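Local coordinates for protein MP-4 (Mucuna pruriens, PDB 5DSS) that contributes to snake venom neutralization by Mucuna pruriens seeds through an indirect, antibody-mediated mechanism, and is related to Kunitz-type protease inhibitors, at residues 28-33 / 162-167; 35-40 / 86-91; 62-67 / 176-181. One frame throughout, in Å; residues are numbered along the deposited sequence.

Contact 1. Residues 28-33 / 162-167; sequences WGPPGG and EGRRLG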
loop_
_atom_site.group_PDB
_atom_site.type_symbol
_atom_site.label_atom_id
_atom_site.label_comp_id
_atom_site.label_asym_id
_atom_site.label_seq_id
_atom_site.Cartn_x
_atom_site.Cartn_y
_atom_site.Cartn_z
ATOM N N TRP A 28 14.979 8.217 -3.418
ATOM C CA TRP A 28 15.902 7.133 -3.847
ATOM C C TRP A 28 16.231 5.975 -2.894
ATOM O O TRP A 28 17.406 5.725 -2.632
ATOM C CB TRP A 28 17.186 7.649 -4.539
ATOM C CG TRP A 28 17.205 7.411 -6.054
ATOM C CD1 TRP A 28 16.407 8.019 -6.979
ATOM C CD2 TRP A 28 18.056 6.510 -6.797
ATOM N NE1 TRP A 28 16.700 7.561 -8.240
ATOM C CE2 TRP A 28 17.708 6.634 -8.159
ATOM C CE3 TRP A 28 19.074 5.613 -6.446
ATOM C CZ2 TRP A 28 18.336 5.901 -9.169
ATOM C CZ3 TRP A 28 19.700 4.883 -7.457
ATOM C CH2 TRP A 28 19.326 5.034 -8.798
ATOM N N GLY A 29 15.229 5.298 -2.339
ATOM C CA GLY A 29 15.537 4.170 -1.476
ATOM C C GLY A 29 14.860 2.816 -1.646
ATOM O O GLY A 29 13.663 2.674 -1.436
ATOM N N PRO A 30 15.659 1.789 -1.868
ATOM C CA PRO A 30 16.977 1.971 -2.407
ATOM C C PRO A 30 17.087 0.743 -3.298
ATOM O O PRO A 30 17.079 -0.346 -2.704
ATOM C CB PRO A 30 17.854 1.864 -1.146
ATOM C CG PRO A 30 17.079 0.952 -0.224
ATOM C CD PRO A 30 15.707 0.745 -0.833
ATOM N N PRO A 31 17.453 0.859 -4.568
ATOM C CA PRO A 31 17.351 2.105 -5.321
ATOM C C PRO A 31 15.868 2.258 -5.604
ATOM O O PRO A 31 15.236 1.266 -5.965
ATOM C CB PRO A 31 18.118 1.795 -6.602
ATOM C CG PRO A 31 19.136 0.786 -6.190
ATOM C CD PRO A 31 18.482 -0.044 -5.120
ATOM N N GLY A 32 15.313 3.453 -5.471
ATOM C CA GLY A 32 13.871 3.598 -5.488
ATOM C C GLY A 32 13.079 3.161 -6.705
ATOM O O GLY A 32 13.455 3.431 -7.847
ATOM N N GLY A 33 11.959 2.484 -6.447
ATOM C CA GLY A 33 11.022 2.154 -7.500
ATOM C C GLY A 33 9.595 2.607 -7.252
ATOM O O GLY A 33 9.211 2.964 -6.151
ATOM N N GLU A 162 12.309 -10.851 -7.840
ATOM C CA GLU A 162 11.390 -10.633 -8.954
ATOM C C GLU A 162 11.072 -9.165 -9.102
ATOM O O GLU A 162 10.697 -8.675 -10.170
ATOM C CB GLU A 162 10.154 -11.434 -8.634
ATOM C CG GLU A 162 10.526 -12.572 -7.690
ATOM C CD GLU A 162 9.705 -13.817 -7.886
ATOM O OE1 GLU A 162 8.471 -13.698 -7.823
ATOM O OE2 GLU A 162 10.295 -14.898 -8.085
ATOM N N GLY A 163 11.267 -8.483 -7.989
ATOM C CA GLY A 163 10.912 -7.100 -7.808
ATOM C C GLY A 163 10.920 -7.031 -6.304
ATOM O O GLY A 163 11.746 -7.664 -5.646
ATOM N N ARG A 164 9.978 -6.283 -5.760
ATOM C CA ARG A 164 9.928 -6.071 -4.351
ATOM C C ARG A 164 8.509 -6.192 -3.797
ATOM O O ARG A 164 7.709 -5.255 -3.887
ATOM C CB ARG A 164 10.435 -4.682 -4.097
ATOM C CG ARG A 164 11.415 -4.581 -2.967
ATOM C CD ARG A 164 11.845 -3.147 -2.967
ATOM N NE ARG A 164 13.180 -3.017 -2.436
ATOM C CZ ARG A 164 14.185 -2.511 -3.126
ATOM N NH1 ARG A 164 13.966 -2.092 -4.375
ATOM N NH2 ARG A 164 15.382 -2.399 -2.542
ATOM N N ARG A 165 8.202 -7.347 -3.215
ATOM C CA ARG A 165 6.885 -7.590 -2.642
ATOM C C ARG A 165 6.809 -6.819 -1.335
ATOM O O ARG A 165 7.657 -6.989 -0.451
ATOM C CB ARG A 165 6.684 -9.106 -2.344
ATOM C CG ARG A 165 6.893 -9.957 -3.608
ATOM C CD ARG A 165 7.261 -11.415 -3.407
ATOM N NE ARG A 165 6.079 -12.222 -3.123
ATOM C CZ ARG A 165 6.005 -13.556 -3.235
ATOM N NH1 ARG A 165 7.056 -14.276 -3.637
ATOM N NH2 ARG A 165 4.867 -14.182 -2.949
ATOM N N LEU A 166 5.826 -5.939 -1.211
ATOM C CA LEU A 166 5.618 -5.295 0.063
ATOM C C LEU A 166 5.296 -6.295 1.165
ATOM O O LEU A 166 4.935 -7.433 0.882
ATOM C CB LEU A 166 4.483 -4.293 -0.037
ATOM C CG LEU A 166 4.758 -2.927 -0.646
ATOM C CD1 LEU A 166 3.466 -2.116 -0.589
ATOM C CD2 LEU A 166 5.881 -2.250 0.118
ATOM N N GLY A 167 5.399 -5.866 2.424
ATOM C CA GLY A 167 5.134 -6.760 3.526
ATOM C C GLY A 167 5.078 -5.973 4.803
ATOM O O GLY A 167 5.359 -4.782 4.783
#
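Arg164 NH2 meets Pro30 O at 2.7 Å, a weak hydrogen bond because the N-H points well off the acceptor, with an N-H...O angle of 127°. It ties a surface loop of this Kunitz-type beta-trefoil to the strand of residues 164-167. The Pro30 carbonyl approaches the guanidinium obliquely. Pro31 O also lies at a slant, 3.9 Å from Arg164 NH1, too far for a bond.

The arginine chain runs extended from CG to NE (chi2 176°, chi3 -152°) and carries its flat end right up to the two carbonyls. On the loop side, cis peptide bonds precede both Pro30 and Pro31, and these bend the backbone sharply. The Pro30 ring and the arginine side chain cross at about a right angle.

Behind the contact, the backbone of Arg164 is hydrogen-bonded to Gln51 in the neighbouring strand. Arg157, from strand 156-157, packs against both Arg164 and Pro30, and its NH1 bonds to Gly29 O, so a second arginine holds the same loop. The nitrogen that bonds Pro30 O also packs against the proline ring: Arg164 NH2 lies 3.6 Å from Pro30 CD.

Contact 2. Residues 35-40 / 86-91; sequences LRLGKT and EKPNCA
With chi1 at -93°, the CG of Leu37 lies opposite its own carbonyl carbon and beside the backbone N, and chi2 of -54° then turns the two methyls so that CD1 joins CG against the ring of Pro88. The leucine is met by the outer corner of the proline: the ring puckers C-gamma exo, and its CG and CD do the touching. Leu37 CG is 3.5 Å from Pro88 CG and equally near to CD, so the branch point sits against the CG-CD bond of the ring. Leu37 CD1 packs against the same two atoms, at 3.7 Å from Pro88 CG. The other methyl, Leu37 CD2, lies near CD of the ring and 4.3 Å from Glu86 O.

No hydrogen bond crosses here. The backbones stay apart, with the CA atoms of Leu37 and Pro88 7.7 Å from each other, and both residues point their side chains at the other segment. What joins the segments is therefore plain apolar packing.

Pro88 also opens a type I beta turn that runs to Ala91, closed by a weak bond from Ala91 N to Pro88 O at 3.4 Å. Cys90 within that turn forms a disulfide with Cys45, a second and covalent tie between this loop and another part of the chain. Leu37 packs further on Leu60 and Phe84. In the beta-trefoil it belongs to strand 35-37, an outermost strand of its four-stranded antiparallel sheet, paired with strand 49-51, while Pro88 comes from the long loop between strands 62-63 and 97-99.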
loop_
_atom_site.group_PDB
_atom_site.type_symbol
_atom_site.label_atom_id
_atom_site.label_comp_id
_atom_site.label_asym_id
_atom_site.label_seq_id
_atom_site.Cartn_x
_atom_site.Cartn_y
_atom_site.Cartn_z
ATOM N N LEU A 35 5.381 1.672 -7.719
ATOM C CA LEU A 35 4.586 0.474 -7.515
ATOM C C LEU A 35 3.462 0.232 -8.542
ATOM O O LEU A 35 2.862 1.174 -9.079
ATOM C CB LEU A 35 3.930 0.455 -6.128
ATOM C CG LEU A 35 3.158 1.556 -5.386
ATOM C CD1 LEU A 35 1.913 2.072 -6.087
ATOM C CD2 LEU A 35 2.787 1.023 -4.009
ATOM N N ARG A 36 3.199 -1.047 -8.809
ATOM C CA ARG A 36 2.116 -1.435 -9.684
ATOM C C ARG A 36 1.684 -2.870 -9.446
ATOM O O ARG A 36 2.157 -3.512 -8.497
ATOM C CB ARG A 36 2.614 -1.268 -11.120
ATOM C CG ARG A 36 4.075 -0.851 -11.290
ATOM C CD ARG A 36 5.036 -1.816 -10.628
ATOM N NE ARG A 36 5.481 -2.860 -11.542
ATOM C CZ ARG A 36 6.477 -3.696 -11.269
ATOM N NH1 ARG A 36 6.844 -4.641 -12.139
ATOM N NH2 ARG A 36 7.178 -3.526 -10.160
ATOM N N LEU A 37 0.784 -3.356 -10.308
ATOM C CA LEU A 37 0.497 -4.786 -10.389
ATOM C C LEU A 37 1.634 -5.259 -11.227
ATOM O O LEU A 37 1.803 -4.807 -12.363
ATOM C CB LEU A 37 -0.790 -5.088 -11.159
ATOM C CG LEU A 37 -2.113 -5.229 -10.443
ATOM C CD1 LEU A 37 -2.052 -6.256 -9.327
ATOM C CD2 LEU A 37 -2.516 -3.864 -9.949
ATOM N N GLY A 38 2.431 -6.139 -10.671
ATOM C CA GLY A 38 3.649 -6.496 -11.345
ATOM C C GLY A 38 3.710 -7.964 -11.613
ATOM O O GLY A 38 2.869 -8.735 -11.131
ATOM N N LYS A 39 4.719 -8.370 -12.335
ATOM C CA LYS A 39 4.904 -9.755 -12.562
ATOM C C LYS A 39 5.892 -10.332 -11.486
ATOM O O LYS A 39 7.027 -9.896 -11.278
ATOM C CB LYS A 39 5.226 -10.021 -14.060
ATOM C CG LYS A 39 4.845 -11.397 -14.607
ATOM C CD LYS A 39 5.838 -11.950 -15.612
ATOM C CE LYS A 39 5.403 -11.746 -17.047
ATOM N NZ LYS A 39 6.159 -12.460 -18.089
ATOM N N THR A 40 5.354 -11.290 -10.755
ATOM C CA THR A 40 6.123 -12.043 -9.773
ATOM C C THR A 40 5.488 -13.434 -9.650
ATOM O O THR A 40 4.260 -13.555 -9.661
ATOM C CB THR A 40 6.195 -11.290 -8.424
ATOM O OG1 THR A 40 7.455 -10.608 -8.320
ATOM C CG2 THR A 40 6.035 -12.240 -7.239
ATOM N N GLU A 86 -7.411 -0.033 -11.476
ATOM C CA GLU A 86 -7.849 -1.114 -12.364
ATOM C C GLU A 86 -7.256 -2.495 -12.020
ATOM O O GLU A 86 -6.090 -2.685 -12.106
ATOM C CB GLU A 86 -7.563 -0.759 -13.823
ATOM C CG GLU A 86 -8.544 -1.352 -14.798
ATOM C CD GLU A 86 -8.033 -1.344 -16.196
ATOM O OE1 GLU A 86 -7.123 -0.560 -16.423
ATOM O OE2 GLU A 86 -8.552 -2.101 -17.031
ATOM N N LYS A 87 -8.066 -3.474 -11.693
ATOM C CA LYS A 87 -7.619 -4.839 -11.359
ATOM C C LYS A 87 -7.190 -5.647 -12.584
ATOM O O LYS A 87 -7.717 -5.421 -13.673
ATOM C CB LYS A 87 -8.720 -5.571 -10.577
ATOM C CG LYS A 87 -10.082 -5.570 -11.257
ATOM C CD LYS A 87 -11.003 -6.625 -10.663
ATOM C CE LYS A 87 -12.263 -6.831 -11.493
ATOM N NZ LYS A 87 -13.060 -7.962 -10.924
ATOM N N PRO A 88 -6.220 -6.575 -12.468
ATOM C CA PRO A 88 -5.935 -7.505 -13.597
ATOM C C PRO A 88 -7.251 -8.217 -13.610
ATOM O O PRO A 88 -7.780 -8.536 -12.527
ATOM C CB PRO A 88 -4.834 -8.409 -13.050
ATOM C CG PRO A 88 -4.159 -7.587 -11.995
ATOM C CD PRO A 88 -5.205 -6.681 -11.394
ATOM N N ASN A 89 -7.796 -8.493 -14.786
ATOM C CA ASN A 89 -9.217 -8.797 -14.884
ATOM C C ASN A 89 -9.674 -9.957 -13.995
ATOM O O ASN A 89 -10.864 -10.065 -13.657
ATOM C CB ASN A 89 -9.646 -8.973 -16.348
ATOM C CG ASN A 89 -9.625 -7.657 -17.109
ATOM O OD1 ASN A 89 -8.811 -6.773 -16.812
ATOM N ND2 ASN A 89 -10.523 -7.510 -18.084
ATOM N N CYS A 90 -8.722 -10.783 -13.582
ATOM C CA CYS A 90 -9.058 -12.079 -12.990
ATOM C C CYS A 90 -8.933 -12.354 -11.525
ATOM O O CYS A 90 -9.419 -13.372 -11.038
ATOM C CB CYS A 90 -8.360 -13.183 -13.780
ATOM S SG CYS A 90 -7.894 -14.545 -12.717
ATOM N N ALA A 91 -8.296 -11.445 -10.826
ATOM C CA ALA A 91 -8.411 -11.462 -9.403
ATOM C C ALA A 91 -9.771 -10.808 -9.159
ATOM O O ALA A 91 -10.271 -10.053 -9.996
ATOM C CB ALA A 91 -7.267 -10.683 -8.785
#

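Contact 3. Residues 62-67 / 176-181; sequences VKFNIR and VGFEKA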
loop_
_atom_site.group_PDB
_atom_site.type_symbol
_atom_site.label_atom_id
_atom_site.label_comp_id
_atom_site.label_asym_id
_atom_site.label_seq_id
_atom_site.Cartn_x
_atom_site.Cartn_y
_atom_site.Cartn_z
ATOM N N VAL A 62 -3.812 4.903 -6.781
ATOM C CA VAL A 62 -4.077 4.317 -5.482
ATOM C C VAL A 62 -5.184 5.078 -4.741
ATOM O O VAL A 62 -4.983 6.225 -4.290
ATOM C CB VAL A 62 -2.747 4.400 -4.673
ATOM C CG1 VAL A 62 -2.776 3.455 -3.474
ATOM C CG2 VAL A 62 -1.528 4.112 -5.551
ATOM N N LYS A 63 -6.344 4.442 -4.591
ATOM C CA LYS A 63 -7.494 5.105 -3.966
ATOM C C LYS A 63 -7.689 4.899 -2.455
ATOM O O LYS A 63 -8.257 3.915 -2.005
ATOM C CB LYS A 63 -8.778 4.759 -4.714
ATOM C CG LYS A 63 -9.349 5.890 -5.552
ATOM C CD LYS A 63 -10.531 5.361 -6.363
ATOM C CE LYS A 63 -11.347 6.443 -7.049
ATOM N NZ LYS A 63 -10.660 7.114 -8.190
ATOM N N PHE A 64 -7.258 5.886 -1.678
ATOM C CA PHE A 64 -7.433 5.843 -0.238
ATOM C C PHE A 64 -8.843 6.327 0.165
ATOM O O PHE A 64 -9.038 7.508 0.462
ATOM C CB PHE A 64 -6.375 6.723 0.446
ATOM C CG PHE A 64 -4.950 6.212 0.329
ATOM C CD1 PHE A 64 -4.248 6.290 -0.866
ATOM C CD2 PHE A 64 -4.289 5.713 1.451
ATOM C CE1 PHE A 64 -2.933 5.841 -0.950
ATOM C CE2 PHE A 64 -2.982 5.268 1.377
ATOM C CZ PHE A 64 -2.305 5.329 0.174
ATOM N N ASN A 65 -9.827 5.422 0.176
ATOM C CA ASN A 65 -11.161 5.711 0.733
ATOM C C ASN A 65 -11.256 5.022 2.086
ATOM O O ASN A 65 -10.704 3.936 2.247
ATOM C CB ASN A 65 -12.286 5.111 -0.137
ATOM C CG ASN A 65 -11.959 5.069 -1.621
ATOM O OD1 ASN A 65 -11.425 6.022 -2.175
ATOM N ND2 ASN A 65 -12.305 3.960 -2.277
ATOM N N ILE A 66 -11.942 5.599 3.079
ATOM C CA ILE A 66 -12.417 4.709 4.145
ATOM C C ILE A 66 -13.420 4.203 3.153
ATOM O O ILE A 66 -14.202 5.000 2.617
ATOM C CB ILE A 66 -13.199 5.357 5.296
ATOM C CG1 ILE A 66 -12.318 6.270 6.151
ATOM C CG2 ILE A 66 -13.751 4.253 6.186
ATOM C CD1 ILE A 66 -12.151 5.796 7.583
ATOM N N ARG A 67 -13.305 2.943 2.788
ATOM C CA ARG A 67 -13.882 2.513 1.559
ATOM C C ARG A 67 -15.291 2.625 1.070
ATOM O O ARG A 67 -15.467 3.140 -0.059
ATOM C CB ARG A 67 -13.295 1.158 1.164
ATOM C CG ARG A 67 -12.324 1.271 0.006
ATOM C CD ARG A 67 -12.095 -0.113 -0.555
ATOM N NE ARG A 67 -13.364 -0.817 -0.723
ATOM C CZ ARG A 67 -13.886 -1.666 0.160
ATOM N NH1 ARG A 67 -13.252 -1.942 1.294
ATOM N NH2 ARG A 67 -15.050 -2.248 -0.100
ATOM N N VAL A 176 7.495 7.183 2.241
ATOM C CA VAL A 176 6.595 7.198 1.074
ATOM C C VAL A 176 6.146 8.597 0.699
ATOM O O VAL A 176 5.884 9.427 1.571
ATOM C CB VAL A 176 5.328 6.305 1.238
ATOM C CG1 VAL A 176 5.686 4.858 1.532
ATOM C CG2 VAL A 176 4.385 6.880 2.287
ATOM N N GLY A 177 6.062 8.849 -0.606
ATOM C CA GLY A 177 5.642 10.147 -1.114
ATOM C C GLY A 177 4.438 9.966 -2.021
ATOM O O GLY A 177 4.347 8.952 -2.713
ATOM N N PHE A 178 3.516 10.931 -2.008
ATOM C CA PHE A 178 2.248 10.787 -2.712
ATOM C C PHE A 178 2.052 11.797 -3.838
ATOM O O PHE A 178 2.243 13.018 -3.663
ATOM C CB PHE A 178 1.100 10.934 -1.740
ATOM C CG PHE A 178 1.110 9.932 -0.640
ATOM C CD1 PHE A 178 0.595 8.670 -0.842
ATOM C CD2 PHE A 178 1.609 10.266 0.614
ATOM C CE1 PHE A 178 0.576 7.756 0.182
ATOM C CE2 PHE A 178 1.596 9.351 1.643
ATOM C CZ PHE A 178 1.082 8.091 1.427
ATOM N N GLU A 179 1.642 11.278 -4.987
ATOM C CA GLU A 179 1.461 12.086 -6.178
ATOM C C GLU A 179 0.037 11.858 -6.600
ATOM O O GLU A 179 -0.282 10.791 -7.121
ATOM C CB GLU A 179 2.428 11.575 -7.251
ATOM C CG GLU A 179 2.816 12.517 -8.389
ATOM C CD GLU A 179 3.290 11.690 -9.587
ATOM O OE1 GLU A 179 3.111 10.459 -9.514
ATOM O OE2 GLU A 179 3.847 12.207 -10.580
ATOM N N LYS A 180 -0.828 12.843 -6.355
ATOM C CA LYS A 180 -2.196 12.774 -6.837
ATOM C C LYS A 180 -2.071 12.425 -8.350
ATOM O O LYS A 180 -1.062 12.726 -8.978
ATOM C CB LYS A 180 -2.896 14.132 -6.654
ATOM C CG LYS A 180 -4.215 14.278 -7.407
ATOM C CD LYS A 180 -5.198 13.151 -7.072
ATOM C CE LYS A 180 -6.509 13.301 -7.841
ATOM N NZ LYS A 180 -7.349 12.071 -7.902
ATOM N N ALA A 181 -3.089 11.781 -8.909
ATOM C CA ALA A 181 -3.044 11.366 -10.304
ATOM C C ALA A 181 -3.632 12.399 -11.251
ATOM O O ALA A 181 -3.784 12.127 -12.437
ATOM C CB ALA A 181 -3.751 10.037 -10.475
#
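Phe64 and Phe178 make an offset T-shaped pair: the edge of Phe178 is turned toward the face of Phe64, the ring centres are 5.7 Å apart and the planes stand at 86°. Closest are Phe64 CZ and Phe178 CE1, at 3.8 Å, so the nearest approach is between one carbon of each ring, consistent with the offset.

Both phenylalanines hold CG beside the backbone N (chi1 -68° and -60°), which sends each ring to meet the other segment. Leu80 and Ile82 also pack against Phe64.

Further out, the backbone around each phenylalanine is held by hydrogen bonds. Phe64 is the centre of an inverse gamma turn, spanned by a weak bond from Asn65 N to Lys63 O at 3.1 Å, and its carbonyl accepts a hydrogen bond from His17. On the other side, the backbone of Phe178 is hydrogen-bonded to Asp9.

Strands 62-63 and 177-180 flank strand 20-24 in a three-stranded antiparallel sheet, and the aromatic pair joins the two outer segments. Phe64, just after strand 62-63, and Phe178, in strand 177-180, are both buried, consistent with a place in the hydrophobic interior of the beta-trefoil.

Contact 1 and contact 2 reach the same four-stranded sheet, with centres 16 Å apart. They meet through packing of Arg165 CD on Thr40 CG2 at 4.1 Å, and along the chain contact 2 is nested inside the loop that contact 1 closes. Contact 3 belongs to the three-stranded sheet, yet it touches contact 2 where Leu35 CD1 lies 4.0 Å from Val62 CG2; their centres are 17 Å apart. Contacts 1 and 3 stay separate, about 7 Å between nearest atoms, though strands 164-167 and 177-180 follow one another in sequence. Contact 3 is buried, whereas the other two lie at the surface of the trefoil.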